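Long-range contact in solute-binding protein (Thermoactinomyces vulgaris, PDB 2ZYN), which probably binds cyclodextrins and related maltose-type glucosaccharides outside the cell and hands them to a membrane transporter for uptake: residues G235-G240 and I260-A265. Sequence-based numbering, arbitrary orientation.
Sequences GLFKSG and INVGVA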
ATOM      1  N   GLY A 235     -16.364   7.081   1.421  1.00 16.34           N
ATOM      2  CA  GLY A 235     -17.511   7.953   1.680  1.00 16.69           C
ATOM      3  C   GLY A 235     -18.787   7.186   1.964  1.00 16.13           C
ATOM      4  O   GLY A 235     -19.507   7.494   2.916  1.00 15.77           O
ATOM      5  N   LEU A 236     -19.059   6.174   1.144  1.00 17.18           N
ATOM      6  CA  LEU A 236     -20.270   5.367   1.286  1.00 15.73           C
ATOM      7  C   LEU A 236     -20.234   4.473   2.526  1.00 16.42           C
ATOM      8  O   LEU A 236     -21.271   4.214   3.138  1.00 16.50           O
ATOM      9  CB  LEU A 236     -20.520   4.544   0.015  1.00 19.08           C
ATOM     10  CG  LEU A 236     -21.251   5.207  -1.159  1.00 20.71           C
ATOM     11  CD1 LEU A 236     -20.688   6.577  -1.543  1.00 24.38           C
ATOM     12  CD2 LEU A 236     -21.238   4.282  -2.361  1.00 20.70           C
ATOM     13  N   PHE A 237     -19.043   4.010   2.900  1.00 15.71           N
ATOM     14  CA  PHE A 237     -18.885   3.237   4.134  1.00 14.49           C
ATOM     15  C   PHE A 237     -19.072   4.120   5.365  1.00 13.91           C
ATOM     16  O   PHE A 237     -19.772   3.740   6.305  1.00 16.52           O
ATOM     17  CB  PHE A 237     -17.527   2.527   4.175  1.00 13.35           C
ATOM     18  CG  PHE A 237     -17.390   1.534   5.301  1.00 13.69           C
ATOM     19  CD1 PHE A 237     -17.992   0.281   5.220  1.00 13.86           C
ATOM     20  CD2 PHE A 237     -16.649   1.845   6.439  1.00 13.33           C
ATOM     21  CE1 PHE A 237     -17.864  -0.643   6.258  1.00 14.29           C
ATOM     22  CE2 PHE A 237     -16.513   0.927   7.475  1.00 13.33           C
ATOM     23  CZ  PHE A 237     -17.122  -0.319   7.384  1.00 12.84           C
ATOM     24  N   LYS A 238     -18.455   5.300   5.347  1.00 15.67           N
ATOM     25  CA  LYS A 238     -18.566   6.257   6.449  1.00 15.38           C
ATOM     26  C   LYS A 238     -19.993   6.766   6.640  1.00 16.33           C
ATOM     27  O   LYS A 238     -20.374   7.150   7.746  1.00 17.34           O
ATOM     28  CB  LYS A 238     -17.615   7.437   6.239  1.00 16.64           C
ATOM     29  CG  LYS A 238     -16.140   7.083   6.399  1.00 17.95           C
ATOM     30  CD  LYS A 238     -15.261   8.322   6.377  1.00 19.70           C
ATOM     31  CE  LYS A 238     -15.079   8.866   4.975  1.00 23.73           C
ATOM     32  NZ  LYS A 238     -14.308  10.135   5.001  1.00 22.78           N
ATOM     33  N   SER A 239     -20.775   6.762   5.561  1.00 17.60           N
ATOM     34  CA  SER A 239     -22.175   7.195   5.602  1.00 19.64           C
ATOM     35  C   SER A 239     -23.123   6.126   6.153  1.00 20.29           C
ATOM     36  O   SER A 239     -24.316   6.391   6.341  1.00 21.66           O
ATOM     37  CB  SER A 239     -22.643   7.629   4.210  1.00 19.58           C
ATOM     38  OG  SER A 239     -22.790   6.504   3.363  1.00 24.35           O
ATOM     39  N   GLY A 240     -22.599   4.924   6.385  1.00 20.61           N
ATOM     40  CA  GLY A 240     -23.382   3.810   6.928  1.00 19.90           C
ATOM     41  C   GLY A 240     -24.175   3.030   5.890  1.00 21.17           C
ATOM     42  O   GLY A 240     -25.053   2.241   6.236  1.00 21.66           O
ATOM     43  N   ILE A 260     -18.432   4.578  12.758  1.00 15.76           N
ATOM     44  CA  ILE A 260     -18.612   3.183  12.367  1.00 16.37           C
ATOM     45  C   ILE A 260     -17.993   2.230  13.396  1.00 17.79           C
ATOM     46  O   ILE A 260     -16.794   2.301  13.685  1.00 18.48           O
ATOM     47  CB  ILE A 260     -18.058   2.893  10.938  1.00 15.41           C
ATOM     48  CG1 ILE A 260     -18.589   3.908   9.909  1.00 14.71           C
ATOM     49  CG2 ILE A 260     -18.378   1.463  10.515  1.00 13.24           C
ATOM     50  CD1 ILE A 260     -20.103   3.895   9.693  1.00 15.67           C
ATOM     51  N   ASN A 261     -18.832   1.363  13.959  1.00 18.93           N
ATOM     52  CA  ASN A 261     -18.376   0.257  14.795  1.00 19.42           C
ATOM     53  C   ASN A 261     -17.731  -0.780  13.887  1.00 17.68           C
ATOM     54  O   ASN A 261     -18.406  -1.650  13.336  1.00 18.13           O
ATOM     55  CB  ASN A 261     -19.547  -0.354  15.577  1.00 23.31           C
ATOM     56  CG  ASN A 261     -19.104  -1.405  16.589  1.00 26.23           C
ATOM     57  OD1 ASN A 261     -19.930  -2.152  17.114  1.00 29.32           O
ATOM     58  ND2 ASN A 261     -17.803  -1.464  16.871  1.00 27.14           N
ATOM     59  N   VAL A 262     -16.417  -0.669  13.731  1.00 17.78           N
ATOM     60  CA  VAL A 262     -15.691  -1.441  12.729  1.00 18.55           C
ATOM     61  C   VAL A 262     -15.214  -2.802  13.230  1.00 17.46           C
ATOM     62  O   VAL A 262     -14.717  -2.933  14.351  1.00 17.19           O
ATOM     63  CB  VAL A 262     -14.486  -0.644  12.143  1.00 20.16           C
ATOM     64  CG1 VAL A 262     -14.976   0.560  11.360  1.00 19.69           C
ATOM     65  CG2 VAL A 262     -13.514  -0.210  13.235  1.00 21.19           C
ATOM     66  N   GLY A 263     -15.391  -3.809  12.382  1.00 16.04           N
ATOM     67  CA  GLY A 263     -14.786  -5.121  12.583  1.00 15.50           C
ATOM     68  C   GLY A 263     -13.823  -5.394  11.444  1.00 15.54           C
ATOM     69  O   GLY A 263     -14.021  -4.908  10.330  1.00 16.77           O
ATOM     70  N   VAL A 264     -12.772  -6.158  11.720  1.00 15.98           N
ATOM     71  CA  VAL A 264     -11.802  -6.521  10.687  1.00 16.70           C
ATOM     72  C   VAL A 264     -11.556  -8.022  10.710  1.00 17.34           C
ATOM     73  O   VAL A 264     -11.265  -8.595  11.761  1.00 19.15           O
ATOM     74  CB  VAL A 264     -10.466  -5.751  10.840  1.00 16.04           C
ATOM     75  CG1 VAL A 264      -9.496  -6.108   9.708  1.00 16.40           C
ATOM     76  CG2 VAL A 264     -10.710  -4.245  10.873  1.00 18.06           C
ATOM     77  N   ALA A 265     -11.690  -8.654   9.547  1.00 17.54           N
ATOM     78  CA  ALA A 265     -11.442 -10.083   9.403  1.00 18.23           C
ATOM     79  C   ALA A 265     -10.601 -10.344   8.156  1.00 18.04           C
ATOM     80  O   ALA A 265     -10.645  -9.557   7.210  1.00 16.55           O
ATOM     81  CB  ALA A 265     -12.762 -10.841   9.329  1.00 18.85           C
TER
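I260 packs against F237 and the last turn of helix 230-238 in a small, buried, apolar contact, which joins the C-terminal end of that helix to the run leading into 262-265, the edge strand of a four-stranded mixed sheet in this bacterial solute-binding protein of the PBP clan. This is structural packing, although the K238 side chain comes within about 8 Å of a bound glucose. No hydrogen bond crosses between 235-240 and 260-265. The two branches of I260 divide the work. CG2 reaches the far end of the F237 ring, 3.6 Å from CE2, approaching it obliquely. The other branch runs to the helix end, where I260 CD1 lies 3.4 Å from F237 O and 3.8 Å from K238 O. F237 O is not left without a partner under this methyl: G240 N donates to it at 3.1 Å, within a Schellman motif in which G240 takes a positive phi of 84°. V262 adds a lighter touch, its CG1 sitting at the ring edge, 4.2 Å from F237 CE2. F237 carries CG anti to the backbone N (chi1 -170°), which sends the ring out from the helix to I260 CG2; V242, V245 and Y255 also meet it. K238 directs its CB away from 260-265 and pairs NZ with D254 in a salt bridge, offering its backbone here. Replacing I260 with an alanine would probably open a gap beside the phenylalanine ring and strip the apolar cover from the helix-end carbonyls. With methyls set against an aromatic ring and an already-bonded carbonyl, F237 O, the link between helix and edge strand rests on apolar packing.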